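Local coordinates for ribonuclease H (Uncultured organism, PDB 4IBN), which probably cleaves the RNA strand of RNA-DNA hybrids endonucleolytically, leaving 5'-phosphate ends, as a magnesium-dependent type 1 RNase H with an atypical DEDN active-site motif, at residues 80-83 and 88-91; 109-114 and 127-132; 58-63 and 75-80. All coordinates share one frame; numbering follows the deposited sequence.

Interaction 1 of 3, residues 80-83 and 88-91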
loop_
_atom_site.group_PDB
_atom_site.type_symbol
_atom_site.label_atom_id
_atom_site.label_comp_id
_atom_site.label_asym_id
_atom_site.label_seq_id
_atom_site.Cartn_x
_atom_site.Cartn_y
_atom_site.Cartn_z
ATOM N N ARG A 80 7.632 0.337 -5.446
ATOM C CA ARG A 80 9.037 0.551 -5.688
ATOM C C ARG A 80 9.910 -0.602 -5.182
ATOM O O ARG A 80 10.801 -1.026 -5.829
ATOM C CB ARG A 80 9.513 1.879 -5.093
ATOM C CG ARG A 80 9.239 3.053 -5.974
ATOM C CD ARG A 80 9.631 4.377 -5.338
ATOM N NE ARG A 80 9.158 5.489 -6.121
ATOM C CZ ARG A 80 9.198 6.733 -5.725
ATOM N NH1 ARG A 80 9.680 7.008 -4.552
ATOM N NH2 ARG A 80 8.731 7.675 -6.507
ATOM N N ALA A 81 9.619 -1.098 -4.006
ATOM C CA ALA A 81 10.388 -2.186 -3.490
ATOM C C ALA A 81 10.276 -3.434 -4.338
ATOM O O ALA A 81 11.252 -4.046 -4.655
ATOM C CB ALA A 81 9.987 -2.476 -2.177
ATOM N N ILE A 82 9.082 -3.810 -4.704
ATOM C CA ILE A 82 8.960 -5.002 -5.531
ATOM C C ILE A 82 9.447 -4.825 -6.950
ATOM O O ILE A 82 9.765 -5.765 -7.608
ATOM C CB ILE A 82 7.588 -5.647 -5.490
ATOM C CG1 ILE A 82 6.633 -4.844 -6.284
ATOM C CG2 ILE A 82 7.118 -5.815 -4.077
ATOM C CD1 ILE A 82 5.349 -5.464 -6.405
ATOM N N GLY A 83 9.492 -3.591 -7.399
ATOM C CA GLY A 83 9.953 -3.280 -8.730
ATOM C C GLY A 83 11.412 -3.567 -8.974
ATOM O O GLY A 83 11.862 -3.611 -10.091
ATOM N N ARG A 88 8.009 -7.755 -13.603
ATOM C CA ARG A 88 6.710 -7.286 -13.207
ATOM C C ARG A 88 6.092 -8.290 -12.272
ATOM O O ARG A 88 6.459 -9.392 -12.272
ATOM C CB ARG A 88 5.816 -7.044 -14.400
ATOM C CG ARG A 88 6.262 -5.915 -15.274
ATOM C CD ARG A 88 5.493 -5.922 -16.593
ATOM N NE ARG A 88 5.848 -7.025 -17.482
ATOM C CZ ARG A 88 5.074 -8.077 -17.793
ATOM N NH1 ARG A 88 3.855 -8.234 -17.287
ATOM N NH2 ARG A 88 5.530 -8.993 -18.637
ATOM N N PHE A 89 5.142 -7.843 -11.470
ATOM C CA PHE A 89 4.492 -8.664 -10.503
ATOM C C PHE A 89 2.984 -8.606 -10.696
ATOM O O PHE A 89 2.478 -7.660 -11.184
ATOM C CB PHE A 89 4.746 -8.138 -9.084
ATOM C CG PHE A 89 6.019 -8.587 -8.445
ATOM C CD1 PHE A 89 6.001 -9.432 -7.397
ATOM C CD2 PHE A 89 7.216 -8.111 -8.846
ATOM C CE1 PHE A 89 7.132 -9.802 -6.794
ATOM C CE2 PHE A 89 8.332 -8.506 -8.242
ATOM C CZ PHE A 89 8.294 -9.338 -7.229
ATOM N N ARG A 90 2.291 -9.635 -10.255
ATOM C CA ARG A 90 0.875 -9.572 -10.017
ATOM C C ARG A 90 0.671 -9.318 -8.506
ATOM O O ARG A 90 1.266 -9.936 -7.742
ATOM C CB ARG A 90 0.213 -10.863 -10.427
ATOM C CG ARG A 90 0.165 -11.036 -11.874
ATOM C CD ARG A 90 -0.351 -12.427 -12.266
ATOM N NE ARG A 90 0.721 -13.379 -12.169
ATOM C CZ ARG A 90 0.551 -14.668 -12.075
ATOM N NH1 ARG A 90 -0.638 -15.168 -12.082
ATOM N NH2 ARG A 90 1.589 -15.456 -11.964
ATOM N N VAL A 91 -0.163 -8.363 -8.147
ATOM C CA VAL A 91 -0.306 -7.938 -6.782
ATOM C C VAL A 91 -1.757 -7.832 -6.407
ATOM O O VAL A 91 -2.490 -7.231 -7.066
ATOM C CB VAL A 91 0.348 -6.560 -6.561
ATOM C CG1 VAL A 91 0.226 -6.110 -5.148
ATOM C CG2 VAL A 91 1.784 -6.583 -7.023
#
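In the beta-alpha-beta crossover of the RNase H fold, Ile82 near the end of helix 67-82 packs on Phe89 and Val91, where the chain enters strand 90-95. The chain passes from helix to strand through a loop, with four residues, 84 to 87, between the two segments. Ile82 CG1 sits in the crowded position between the backbone N and the carbonyl carbon (chi1 75°). With the extended second torsion (chi2 174°), this carries CD1 out toward the sheet. The branch carbon CB sits over the centre of the Phe89 ring. CB is 4.1 Å from the ring centroid and 11° off its normal, a CH-pi contact over the face. CD1 lies over the same ring nearer its root, 3.8 Å from Phe89 CG. Ile82 O lies 3.2 Å from Phe89 CE2. Phe89 also leans on Pro15 and Val17. Its backbone N is bonded to His139 ND1, which joins the approach to this strand to the residue before strand 140-145. Val91 points the same way two residues along the chain, and packs against Val17 and Val19. Its branch beside the backbone N meets the tip of the isoleucine, Val91 CG2 lying 3.8 Å from Ile82 CD1.

Interaction 2 of 3, residues 109-114 and 127-132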
loop_
_atom_site.group_PDB
_atom_site.type_symbol
_atom_site.label_atom_id
_atom_site.label_comp_id
_atom_site.label_asym_id
_atom_site.label_seq_id
_atom_site.Cartn_x
_atom_site.Cartn_y
_atom_site.Cartn_z
ATOM N N HIS A 109 -8.219 7.943 -13.540
ATOM C CA HIS A 109 -8.718 8.005 -14.880
ATOM C C HIS A 109 -9.395 9.348 -15.124
ATOM O O HIS A 109 -9.255 9.891 -16.147
ATOM C CB HIS A 109 -9.656 6.828 -15.174
ATOM C CG HIS A 109 -9.011 5.485 -15.047
ATOM N ND1 HIS A 109 -8.022 5.049 -15.885
ATOM C CD2 HIS A 109 -9.228 4.478 -14.181
ATOM C CE1 HIS A 109 -7.650 3.842 -15.538
ATOM N NE2 HIS A 109 -8.358 3.476 -14.495
ATOM N N ASP A 110 -10.162 9.836 -14.179
ATOM C CA ASP A 110 -10.771 11.141 -14.319
ATOM C C ASP A 110 -9.729 12.234 -14.375
ATOM O O ASP A 110 -9.829 13.127 -15.151
ATOM C CB ASP A 110 -11.699 11.448 -13.152
ATOM C CG ASP A 110 -12.919 10.555 -13.107
ATOM O OD1 ASP A 110 -13.337 10.071 -14.150
ATOM O OD2 ASP A 110 -13.451 10.335 -12.012
ATOM N N TRP A 111 -8.735 12.167 -13.517
ATOM C CA TRP A 111 -7.717 13.173 -13.493
ATOM C C TRP A 111 -6.927 13.213 -14.799
ATOM O O TRP A 111 -6.634 14.245 -15.298
ATOM C CB TRP A 111 -6.776 12.956 -12.298
ATOM C CG TRP A 111 -7.436 13.210 -11.024
ATOM C CD1 TRP A 111 -8.350 14.120 -10.795
ATOM C CD2 TRP A 111 -7.204 12.552 -9.767
ATOM N NE1 TRP A 111 -8.750 14.085 -9.486
ATOM C CE2 TRP A 111 -8.050 13.113 -8.840
ATOM C CE3 TRP A 111 -6.375 11.537 -9.354
ATOM C CZ2 TRP A 111 -8.065 12.703 -7.504
ATOM C CZ3 TRP A 111 -6.432 11.119 -8.079
ATOM C CH2 TRP A 111 -7.239 11.700 -7.164
ATOM N N ALA A 112 -6.578 12.063 -15.320
ATOM C CA ALA A 112 -5.859 11.991 -16.566
ATOM C C ALA A 112 -6.684 12.566 -17.697
ATOM O O ALA A 112 -6.204 13.217 -18.558
ATOM C CB ALA A 112 -5.468 10.596 -16.879
ATOM N N GLN A 113 -7.956 12.305 -17.637
ATOM C CA GLN A 113 -8.859 12.758 -18.649
ATOM C C GLN A 113 -8.830 14.281 -18.689
ATOM O O GLN A 113 -8.913 14.873 -19.716
ATOM C CB GLN A 113 -10.249 12.241 -18.371
ATOM C CG GLN A 113 -11.169 12.368 -19.490
ATOM C CD GLN A 113 -12.497 11.764 -19.163
ATOM O OE1 GLN A 113 -13.021 11.988 -18.118
ATOM N NE2 GLN A 113 -13.034 10.988 -20.070
ATOM N N ARG A 114 -8.665 14.906 -17.547
ATOM C CA ARG A 114 -8.702 16.334 -17.450
ATOM C C ARG A 114 -7.321 16.955 -17.528
ATOM O O ARG A 114 -7.134 18.061 -17.144
ATOM C CB ARG A 114 -9.490 16.789 -16.230
ATOM C CG ARG A 114 -8.671 17.133 -15.030
ATOM C CD ARG A 114 -9.325 18.110 -14.050
ATOM N NE ARG A 114 -9.027 17.720 -12.706
ATOM C CZ ARG A 114 -8.805 18.535 -11.696
ATOM N NH1 ARG A 114 -8.819 19.864 -11.868
ATOM N NH2 ARG A 114 -8.523 18.026 -10.522
ATOM N N ALA A 127 0.793 15.504 -7.456
ATOM C CA ALA A 127 2.138 15.056 -7.747
ATOM C C ALA A 127 2.401 13.656 -7.216
ATOM O O ALA A 127 3.001 12.870 -7.870
ATOM C CB ALA A 127 3.144 16.007 -7.215
ATOM N N LEU A 128 1.952 13.399 -6.005
ATOM C CA LEU A 128 2.078 12.088 -5.434
ATOM C C LEU A 128 1.271 11.039 -6.162
ATOM O O LEU A 128 1.702 9.971 -6.303
ATOM C CB LEU A 128 1.737 12.073 -3.959
ATOM C CG LEU A 128 2.770 12.242 -2.879
ATOM C CD1 LEU A 128 2.125 11.809 -1.610
ATOM C CD2 LEU A 128 3.980 11.461 -3.078
ATOM N N TRP A 129 0.095 11.381 -6.616
ATOM C CA TRP A 129 -0.696 10.450 -7.374
ATOM C C TRP A 129 0.054 10.055 -8.632
ATOM O O TRP A 129 0.065 8.937 -8.996
ATOM C CB TRP A 129 -2.040 11.040 -7.760
ATOM C CG TRP A 129 -3.081 10.850 -6.745
ATOM C CD1 TRP A 129 -3.637 11.800 -5.963
ATOM C CD2 TRP A 129 -3.715 9.637 -6.400
ATOM N NE1 TRP A 129 -4.574 11.264 -5.166
ATOM C CE2 TRP A 129 -4.640 9.927 -5.404
ATOM C CE3 TRP A 129 -3.627 8.339 -6.865
ATOM C CZ2 TRP A 129 -5.430 8.967 -4.846
ATOM C CZ3 TRP A 129 -4.404 7.399 -6.288
ATOM C CH2 TRP A 129 -5.298 7.714 -5.301
ATOM N N GLN A 130 0.692 11.014 -9.267
ATOM C CA GLN A 130 1.471 10.703 -10.441
ATOM C C GLN A 130 2.628 9.759 -10.154
ATOM O O GLN A 130 2.881 8.896 -10.903
ATOM C CB GLN A 130 1.976 11.971 -11.153
ATOM C CG GLN A 130 0.908 12.798 -11.762
ATOM C CD GLN A 130 1.450 14.039 -12.478
ATOM O OE1 GLN A 130 2.481 14.510 -12.172
ATOM N NE2 GLN A 130 0.734 14.524 -13.410
ATOM N N GLU A 131 3.306 9.974 -9.051
ATOM C CA GLU A 131 4.332 9.074 -8.611
ATOM C C GLU A 131 3.790 7.673 -8.286
ATOM O O GLU A 131 4.406 6.699 -8.558
ATOM C CB GLU A 131 5.056 9.634 -7.381
ATOM C CG GLU A 131 5.853 10.831 -7.630
ATOM C CD GLU A 131 6.799 11.192 -6.480
ATOM O OE1 GLU A 131 7.181 10.316 -5.711
ATOM O OE2 GLU A 131 7.187 12.345 -6.416
ATOM N N ALA A 132 2.644 7.616 -7.674
ATOM C CA ALA A 132 2.071 6.343 -7.401
ATOM C C ALA A 132 1.700 5.588 -8.640
ATOM O O ALA A 132 1.847 4.419 -8.688
ATOM C CB ALA A 132 0.898 6.486 -6.541
#
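Trp129 NE1 gives its hydrogen bond to Tyr99 OH, and the same nitrogen is 3.4 Å from Trp111 CH2. The tyrosine hydroxyl thus satisfies the polar atom of this buried indole, while its face receives the other tryptophan. The two rings form an edge-to-face pair. The edge of the Trp111 six-membered ring, at CZ3 and CH2, comes down on the five-membered ring of Trp129. The centroids are 4.4 Å apart and the planes stand at 57°, so the T is tilted. CZ3 is 3.3 Å above the Trp129 plane, offset toward the rim, and lies 3.4 Å from Trp129 CE2. Both indoles have CG beside the backbone N, anti to the carbonyl carbon (chi1 -68° in Trp111 and -87° in Trp129). The backbones stay well apart, with 9.7 Å between Trp111 CA and Trp129 CA. Trp129 also packs on Tyr99, Met104 and Val108 of helix 98-113 and on Leu72 of helix 67-82. Trp111 touches Glu124 in the intervening loop, and Arg114 pairs with that glutamate in a salt bridge. The end of helix 98-113 and the loop after it probably correspond to the basic protrusion, or handle region, of relatives such as Escherichia coli RNase HI, and the tryptophan pair packs its base against helix 126-136.

Interaction 3 of 3, residues 58-63 and 75-80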
loop_
_atom_site.group_PDB
_atom_site.type_symbol
_atom_site.label_atom_id
_atom_site.label_comp_id
_atom_site.label_asym_id
_atom_site.label_seq_id
_atom_site.Cartn_x
_atom_site.Cartn_y
_atom_site.Cartn_z
ATOM N N VAL A 58 7.743 -3.171 4.723
ATOM C CA VAL A 58 8.357 -1.940 4.225
ATOM C C VAL A 58 7.633 -0.719 4.793
ATOM O O VAL A 58 6.408 -0.631 4.701
ATOM C CB VAL A 58 8.332 -1.875 2.688
ATOM C CG1 VAL A 58 6.954 -2.251 2.164
ATOM C CG2 VAL A 58 8.733 -0.489 2.209
ATOM N N TRP A 59 8.373 0.220 5.381
ATOM C CA TRP A 59 7.731 1.366 5.973
ATOM C C TRP A 59 8.486 2.656 5.715
ATOM O O TRP A 59 9.658 2.637 5.428
ATOM C CB TRP A 59 7.477 1.160 7.479
ATOM C CG TRP A 59 8.681 1.102 8.308
ATOM C CD1 TRP A 59 9.310 2.133 8.900
ATOM C CD2 TRP A 59 9.426 -0.060 8.655
ATOM N NE1 TRP A 59 10.384 1.703 9.597
ATOM C CE2 TRP A 59 10.478 0.355 9.468
ATOM C CE3 TRP A 59 9.284 -1.412 8.387
ATOM C CZ2 TRP A 59 11.401 -0.516 9.959
ATOM C CZ3 TRP A 59 10.190 -2.266 8.888
ATOM C CH2 TRP A 59 11.233 -1.824 9.667
ATOM N N VAL A 60 7.760 3.752 5.835
ATOM C CA VAL A 60 8.348 5.069 5.761
ATOM C C VAL A 60 7.593 6.037 6.639
ATOM O O VAL A 60 6.530 5.752 7.044
ATOM C CB VAL A 60 8.337 5.610 4.373
ATOM C CG1 VAL A 60 9.215 4.771 3.498
ATOM C CG2 VAL A 60 6.973 5.682 3.844
ATOM N N SER A 61 8.207 7.172 6.924
ATOM C CA SER A 61 7.564 8.158 7.760
ATOM C C SER A 61 7.867 9.574 7.317
ATOM O O SER A 61 8.791 9.778 6.599
ATOM C CB SER A 61 7.988 7.981 9.200
ATOM O OG SER A 61 9.358 7.970 9.336
ATOM N N GLU A 62 7.028 10.515 7.764
ATOM C CA GLU A 62 7.225 11.953 7.619
ATOM C C GLU A 62 6.910 12.620 8.947
ATOM O O GLU A 62 6.059 12.178 9.643
ATOM C CB GLU A 62 6.336 12.522 6.530
ATOM C CG GLU A 62 6.756 12.076 5.162
ATOM C CD GLU A 62 5.873 12.507 4.027
ATOM O OE1 GLU A 62 4.929 13.243 4.229
ATOM O OE2 GLU A 62 6.163 12.087 2.914
ATOM N N PRO A 63 7.638 13.655 9.297
ATOM C CA PRO A 63 7.397 14.340 10.562
ATOM C C PRO A 63 6.181 15.281 10.665
ATOM O O PRO A 63 5.814 15.665 11.747
ATOM C CB PRO A 63 8.692 15.102 10.788
ATOM C CG PRO A 63 9.206 15.346 9.489
ATOM C CD PRO A 63 8.832 14.177 8.640
ATOM N N VAL A 75 1.507 3.086 -1.190
ATOM C CA VAL A 75 1.540 2.519 -2.523
ATOM C C VAL A 75 2.897 2.667 -3.183
ATOM O O VAL A 75 3.446 1.746 -3.687
ATOM C CB VAL A 75 0.549 3.216 -3.430
ATOM C CG1 VAL A 75 0.630 2.664 -4.859
ATOM C CG2 VAL A 75 -0.801 3.038 -2.927
ATOM N N ILE A 76 3.427 3.867 -3.165
ATOM C CA ILE A 76 4.669 4.085 -3.831
ATOM C C ILE A 76 5.782 3.250 -3.281
ATOM O O ILE A 76 6.502 2.644 -3.991
ATOM C CB ILE A 76 5.085 5.531 -3.697
ATOM C CG1 ILE A 76 4.103 6.431 -4.387
ATOM C CG2 ILE A 76 6.450 5.763 -4.235
ATOM C CD1 ILE A 76 4.220 7.897 -3.978
ATOM N N GLU A 77 5.905 3.226 -1.981
ATOM C CA GLU A 77 6.948 2.442 -1.390
ATOM C C GLU A 77 6.803 0.962 -1.680
ATOM O O GLU A 77 7.774 0.285 -1.861
ATOM C CB GLU A 77 7.079 2.679 0.105
ATOM C CG GLU A 77 7.490 4.036 0.436
ATOM C CD GLU A 77 8.824 4.436 -0.143
ATOM O OE1 GLU A 77 9.721 3.646 -0.133
ATOM O OE2 GLU A 77 8.967 5.571 -0.581
ATOM N N ALA A 78 5.591 0.471 -1.680
ATOM C CA ALA A 78 5.371 -0.933 -1.934
ATOM C C ALA A 78 5.778 -1.354 -3.315
ATOM O O ALA A 78 6.455 -2.290 -3.489
ATOM C CB ALA A 78 3.902 -1.262 -1.761
ATOM N N PHE A 79 5.293 -0.633 -4.281
ATOM C CA PHE A 79 5.586 -0.924 -5.649
ATOM C C PHE A 79 7.022 -0.648 -6.051
ATOM O O PHE A 79 7.531 -1.248 -6.963
ATOM C CB PHE A 79 4.566 -0.292 -6.571
ATOM C CG PHE A 79 3.263 -1.000 -6.565
ATOM C CD1 PHE A 79 3.054 -2.062 -7.362
ATOM C CD2 PHE A 79 2.275 -0.633 -5.727
ATOM C CE1 PHE A 79 1.908 -2.693 -7.327
ATOM C CE2 PHE A 79 1.132 -1.285 -5.686
ATOM C CZ PHE A 79 0.946 -2.316 -6.477
ATOM N N ARG A 80 7.632 0.337 -5.446
ATOM C CA ARG A 80 9.037 0.551 -5.688
ATOM C C ARG A 80 9.910 -0.602 -5.182
ATOM O O ARG A 80 10.801 -1.026 -5.829
ATOM C CB ARG A 80 9.513 1.879 -5.093
ATOM C CG ARG A 80 9.239 3.053 -5.974
ATOM C CD ARG A 80 9.631 4.377 -5.338
ATOM N NE ARG A 80 9.158 5.489 -6.121
ATOM C CZ ARG A 80 9.198 6.733 -5.725
ATOM N NH1 ARG A 80 9.680 7.008 -4.552
ATOM N NH2 ARG A 80 8.731 7.675 -6.507
#
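Glu77 lies across Val58 and Val60, and these three residues bury most of the surface between strand 53-62 and helix 67-82. Both valines point from the sheet toward the helix, two residues apart on one face of the strand. The glutamate meets them with the aliphatic part of its chain. Its CG is anti to the carbonyl carbon (chi1 -65°), and the chain then bends at the next bond (chi2 -60°). The bend folds the acid back over Val60 and keeps it from running straight out from the helix. Glu77 CG meets both branches of this valine, at 3.6 Å from Val60 CG1 and 3.8 Å from Val60 CG2. The carboxylate carbon follows alongside, with Glu77 CD 3.7 Å from Val60 CG1. Val58 touches nearer the root of the acid, where its CG2 is 4.1 Å from Glu77 CB. The nearest CA atoms, of Val58 and Ala78, are 6.9 Å apart. The neighbouring strand adds to this layer, with Val58 and Ala78 packing on Val40 and Val60 packing on Ala38. Charge is handled at the border of the contact. Glu77 OE2 has a long, weak ion pair with Arg73 NH2, one turn earlier on the helix. No polar bond crosses directly between the segments. The join is made mostly by methyl and methylene groups, with one side of the carboxylate resting on a valine methyl. Charge links helix and strand indirectly, since Arg73, which pairs weakly with Glu77, is itself held to the strand by a salt bridge with Glu62.

Overall arrangement
Helix 67-82 links interactions 1 and 3, which share Arg80. It meets strand 53-62 in interaction 3 and then, through its last residues, the start of strand 90-95 in interaction 1. Their centres are about 13 Å apart, and they touch where Val91 CG2 is 3.9 Å from Phe79 CE1. Interaction 2 lies farther out, with its centre about 20 Å from that of interaction 1 and about 18 Å from that of interaction 3. It still reaches the same helix. Ala132 CA is 3.6 Å from Ile76 CG1, and a salt bridge joins Glu131 OE1 to Arg80 NH2 at 3.2 Å. In relatives several catalytic carboxylates lie on the central strands, and none of the three contacts is the active site itself.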